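Local coordinates for protein acinetobacter secreted protease CpaA (Acinetobacter nosocomialis M2, PDB 6O38) that is a secreted zinc metalloprotease, with StcE-type beta-sandwich domains and a reprolysin-like peptidase domain, that forms a complex with its type II secretion chaperone CpaB, at residues Q256-L261 with Q324-D329; P284-D289 with M301-L306. One frame throughout, in Å; residues are numbered along the deposited sequence.

Contact 1 of 2, residues Q256-L261 with Q324-D329; sequences QATLTL and QAQVGD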
# COMPACT_ATOMS: atom_id res chain seq x y z
N GLN A 256 -15.92 18.46 -0.47
CA GLN A 256 -17.36 18.67 -0.48
C GLN A 256 -18.13 17.37 -0.65
O GLN A 256 -19.36 17.40 -0.76
CB GLN A 256 -17.75 19.65 -1.60
CG GLN A 256 -17.10 21.02 -1.48
CD GLN A 256 -17.45 21.93 -2.64
OE1 GLN A 256 -16.57 22.37 -3.39
NE2 GLN A 256 -18.74 22.22 -2.81
N ALA A 257 -17.44 16.24 -0.67
CA ALA A 257 -18.06 14.95 -0.95
C ALA A 257 -18.99 14.53 0.19
O ALA A 257 -19.01 15.12 1.27
CB ALA A 257 -16.98 13.89 -1.18
N THR A 258 -19.76 13.48 -0.08
CA THR A 258 -20.75 12.97 0.87
C THR A 258 -20.03 12.17 1.95
O THR A 258 -19.59 11.04 1.72
CB THR A 258 -21.79 12.12 0.15
OG1 THR A 258 -22.42 12.89 -0.88
CG2 THR A 258 -22.84 11.63 1.13
N LEU A 259 -19.89 12.76 3.13
CA LEU A 259 -19.24 12.10 4.26
C LEU A 259 -20.28 11.50 5.21
O LEU A 259 -20.41 11.90 6.37
CB LEU A 259 -18.33 13.09 4.99
CG LEU A 259 -17.38 13.92 4.12
CD1 LEU A 259 -16.58 14.89 4.97
CD2 LEU A 259 -16.46 13.01 3.32
N THR A 260 -21.02 10.52 4.70
CA THR A 260 -22.02 9.83 5.50
C THR A 260 -21.38 8.66 6.23
O THR A 260 -20.64 7.87 5.63
CB THR A 260 -23.18 9.34 4.62
OG1 THR A 260 -23.83 10.47 4.03
CG2 THR A 260 -24.19 8.56 5.45
N LEU A 261 -21.66 8.55 7.53
CA LEU A 261 -21.04 7.55 8.40
C LEU A 261 -22.06 6.44 8.65
O LEU A 261 -22.96 6.59 9.48
CB LEU A 261 -20.58 8.19 9.70
CG LEU A 261 -19.81 7.32 10.68
CD1 LEU A 261 -18.43 6.98 10.15
CD2 LEU A 261 -19.72 8.00 12.04
N GLN A 324 -28.75 12.05 -6.80
CA GLN A 324 -28.37 12.97 -5.73
C GLN A 324 -26.94 12.68 -5.32
O GLN A 324 -26.59 11.53 -5.01
CB GLN A 324 -29.32 12.84 -4.54
CG GLN A 324 -30.62 13.60 -4.74
CD GLN A 324 -31.71 13.18 -3.77
OE1 GLN A 324 -31.43 12.76 -2.65
NE2 GLN A 324 -32.95 13.25 -4.23
N ALA A 325 -26.11 13.72 -5.31
CA ALA A 325 -24.70 13.59 -4.98
C ALA A 325 -24.19 14.95 -4.54
O ALA A 325 -24.89 15.96 -4.62
CB ALA A 325 -23.89 13.06 -6.17
N GLN A 326 -22.95 14.97 -4.06
CA GLN A 326 -22.28 16.19 -3.65
C GLN A 326 -21.01 16.37 -4.47
O GLN A 326 -20.45 15.39 -4.98
CB GLN A 326 -21.96 16.18 -2.15
CG GLN A 326 -23.19 16.18 -1.26
CD GLN A 326 -22.85 16.18 0.21
OE1 GLN A 326 -21.70 16.39 0.60
NE2 GLN A 326 -23.85 15.94 1.06
N VAL A 327 -20.58 17.62 -4.61
CA VAL A 327 -19.41 17.93 -5.42
C VAL A 327 -18.21 17.16 -4.91
O VAL A 327 -17.88 17.20 -3.72
CB VAL A 327 -19.15 19.45 -5.42
CG1 VAL A 327 -17.84 19.76 -6.14
CG2 VAL A 327 -20.31 20.18 -6.08
N GLY A 328 -17.54 16.44 -5.81
CA GLY A 328 -16.41 15.61 -5.47
C GLY A 328 -16.71 14.13 -5.41
O GLY A 328 -15.78 13.32 -5.44
N ASP A 329 -17.99 13.75 -5.33
CA ASP A 329 -18.35 12.34 -5.35
C ASP A 329 -17.91 11.70 -6.66
O ASP A 329 -17.97 12.33 -7.72
CB ASP A 329 -19.85 12.17 -5.15
CG ASP A 329 -20.28 12.41 -3.71
OD1 ASP A 329 -19.40 12.47 -2.83
OD2 ASP A 329 -21.50 12.53 -3.46

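Contact 2 of 2, residues P284-D289 with M301-L306; sequences PTKVID and MTQPTL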
# COMPACT_ATOMS: atom_id res chain seq x y z
N PRO A 284 -14.80 5.38 2.90
CA PRO A 284 -15.33 4.11 2.38
C PRO A 284 -15.72 4.21 0.92
O PRO A 284 -15.94 5.28 0.36
CB PRO A 284 -16.57 3.86 3.26
CG PRO A 284 -16.41 4.76 4.44
CD PRO A 284 -15.66 5.95 3.95
N THR A 285 -15.79 3.03 0.29
CA THR A 285 -16.23 2.89 -1.09
C THR A 285 -17.28 1.79 -1.15
O THR A 285 -16.99 0.64 -0.80
CB THR A 285 -15.06 2.56 -2.02
OG1 THR A 285 -14.08 3.61 -1.95
CG2 THR A 285 -15.55 2.42 -3.46
N LYS A 286 -18.49 2.14 -1.59
CA LYS A 286 -19.52 1.14 -1.82
C LYS A 286 -19.25 0.43 -3.14
O LYS A 286 -19.09 1.08 -4.18
CB LYS A 286 -20.91 1.80 -1.84
CG LYS A 286 -22.05 0.83 -2.09
CD LYS A 286 -23.39 1.55 -2.02
CE LYS A 286 -24.55 0.59 -2.29
NZ LYS A 286 -24.40 -0.69 -1.56
N VAL A 287 -19.20 -0.90 -3.10
CA VAL A 287 -18.82 -1.71 -4.25
C VAL A 287 -19.97 -2.66 -4.57
O VAL A 287 -20.37 -3.47 -3.72
CB VAL A 287 -17.52 -2.49 -4.00
CG1 VAL A 287 -17.23 -3.41 -5.16
CG2 VAL A 287 -16.37 -1.53 -3.76
N ILE A 288 -20.50 -2.56 -5.78
CA ILE A 288 -21.44 -3.53 -6.33
C ILE A 288 -20.63 -4.40 -7.28
O ILE A 288 -20.35 -4.01 -8.42
CB ILE A 288 -22.61 -2.85 -7.03
CG1 ILE A 288 -23.25 -1.79 -6.12
CG2 ILE A 288 -23.65 -3.88 -7.46
CD1 ILE A 288 -24.36 -1.01 -6.78
N ASP A 289 -20.26 -5.60 -6.83
CA ASP A 289 -19.31 -6.42 -7.56
C ASP A 289 -20.01 -7.24 -8.64
O ASP A 289 -21.23 -7.18 -8.82
CB ASP A 289 -18.52 -7.31 -6.60
CG ASP A 289 -19.42 -8.21 -5.75
OD1 ASP A 289 -20.64 -8.27 -6.00
OD2 ASP A 289 -18.89 -8.86 -4.82
N MSE A 301 -25.61 8.79 -3.52
CA MSE A 301 -24.33 8.65 -2.82
C MSE A 301 -24.50 8.69 -1.30
O MSE A 301 -25.08 9.63 -0.75
CB MSE A 301 -23.37 9.76 -3.25
CG MSE A 301 -23.17 9.87 -4.75
SE MSE A 301 -22.26 8.34 -5.56
CE MSE A 301 -20.53 8.51 -4.68
N THR A 302 -24.00 7.64 -0.64
CA THR A 302 -23.91 7.61 0.82
C THR A 302 -22.47 7.53 1.29
O THR A 302 -22.23 7.21 2.46
CB THR A 302 -24.71 6.43 1.38
OG1 THR A 302 -24.19 5.20 0.86
CG2 THR A 302 -26.18 6.55 1.02
N GLN A 303 -21.51 7.79 0.41
CA GLN A 303 -20.08 7.79 0.71
C GLN A 303 -19.35 8.49 -0.44
O GLN A 303 -19.95 8.70 -1.50
CB GLN A 303 -19.56 6.36 0.92
CG GLN A 303 -19.71 5.44 -0.28
CD GLN A 303 -21.14 4.98 -0.51
OE1 GLN A 303 -21.77 4.40 0.38
NE2 GLN A 303 -21.66 5.25 -1.70
N PRO A 304 -18.09 8.87 -0.27
CA PRO A 304 -17.42 9.65 -1.33
C PRO A 304 -17.27 8.92 -2.66
O PRO A 304 -17.12 9.58 -3.69
CB PRO A 304 -16.05 9.97 -0.71
CG PRO A 304 -16.30 9.97 0.75
CD PRO A 304 -17.29 8.87 0.98
N THR A 305 -17.29 7.58 -2.69
CA THR A 305 -17.02 6.86 -3.92
C THR A 305 -17.92 5.63 -4.04
O THR A 305 -18.23 4.97 -3.05
CB THR A 305 -15.55 6.42 -3.98
OG1 THR A 305 -14.70 7.51 -3.61
CG2 THR A 305 -15.18 5.95 -5.38
N LEU A 306 -18.31 5.34 -5.28
CA LEU A 306 -19.10 4.16 -5.60
C LEU A 306 -18.48 3.49 -6.82
O LEU A 306 -18.22 4.16 -7.83
CB LEU A 306 -20.56 4.53 -5.89
CG LEU A 306 -21.42 3.46 -6.57
CD1 LEU A 306 -21.77 2.33 -5.61
CD2 LEU A 306 -22.68 4.06 -7.18
O HOH W 1 -14.56 6.94 -0.71

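Contact 1 of 2, residues Q256-L261 with Q324-D329
T258 OG1 and D329 CG each lie anti to their own carbonyl carbon (chi1 -57° and -75°), beside the backbone N, and the two side chains meet across the contact. The carboxylate spans the backbone N-H and the hydroxyl of T258. T258 N donates to D329 OD1 at 3.0 Å and almost straight, with an N-H...O angle of 169°, while T258 OG1 donates to D329 OD2 at 2.8 Å. Each oxygen uses its syn lone pair, the side facing the other oxygen, so one residue closes a two-bond clasp on the other. OD2 takes a further donor from its own segment: Q326 N sits 2.9 Å from D329 OD2, well above the carboxylate plane.

That third bond spans the type II turn from Q326 to D329, whose own backbone bond, D329 N to Q326 O, measures 3.0 Å. G328 holds the third place of the turn with a positive phi, and a CB there would press on the preceding carbonyl O. Q326 crosses T258 at about a right angle, its CG 3.4 Å from T258 OG1. Beside the clasp, A257 CB lies 3.3 Å from D329 OD1. At the exposed margin the extended Q256 side chain runs next to V327, pointing the same way, with Q256 NE2 3.8 Å from V327 CB.

The contact probably joins loops of two successive StcE-type beta-sandwich domains, and N250 adds to it by binding A257 O and touching Q326. Three N-H or O-H donors converge on the buried D329 carboxylate, two of them on OD2; such a setting would be expected to stabilise the ionised form and fix the rotation of the group.

Contact 2 of 2, residues P284-D289 with M301-L306
K286 and L306 form a parallel beta bridge, CA to CA 4.9 Å, where strand 277-288 pairs in parallel with strand 305-310, consistent with a link between successive StcE-type beta-sandwich domains. The K286 side chain leaves the strand with CG anti to its backbone N. Its CB comes over the Q303 amide, since CD, OE1 and NE2 of Q303 all lie 3.5 Å from K286 CB. K286 CG lies 3.8 Å from L306 CD1, alongside the leucine, which points the same way, and CD stays beside the same methyl at 4.0 Å. The chain bends only at its last torsion, where NZ leads away from the contact.

Q303 CG sits between its backbone N and carbonyl carbon (chi1 61°), and the bend at chi2 (-74°) carries CD back toward K286 CB. T302 OG1 donates to Q303 OE1 from above the carbonyl plane. P284 CD meets P304 CD at 4.5 Å, and N124 of the chaperone CpaB touches P284. Across the backbone, K286 N donates to T305 O at 3.2 Å with a bent N-H...O angle of 146°. K286 O, besides the backbone bond K286 makes with K307, receives a CA-H...O contact from L306 CA at 3.4 Å.

Contact 2 is nested within the chain loop that contact 1 closes, and their centres lie about 10 Å apart. Contact 2 is the more buried: a strand pairing held by one backbone hydrogen bond between the segments, CA-H...O contacts and side-chain packing, with the chaperone at its margin. Contact 1 is partly buried and joins loops through a single carboxylate, with no strand pairing. Both probably lie at the same junction between successive sandwich domains, since Y267 touches L259 of contact 1 as well as P284, Q303 and P304 of contact 2. Direct meetings include a probable hydrogen bond between M301 N and Q324 O at 3.3 Å and packing of P304 CD on T258 O.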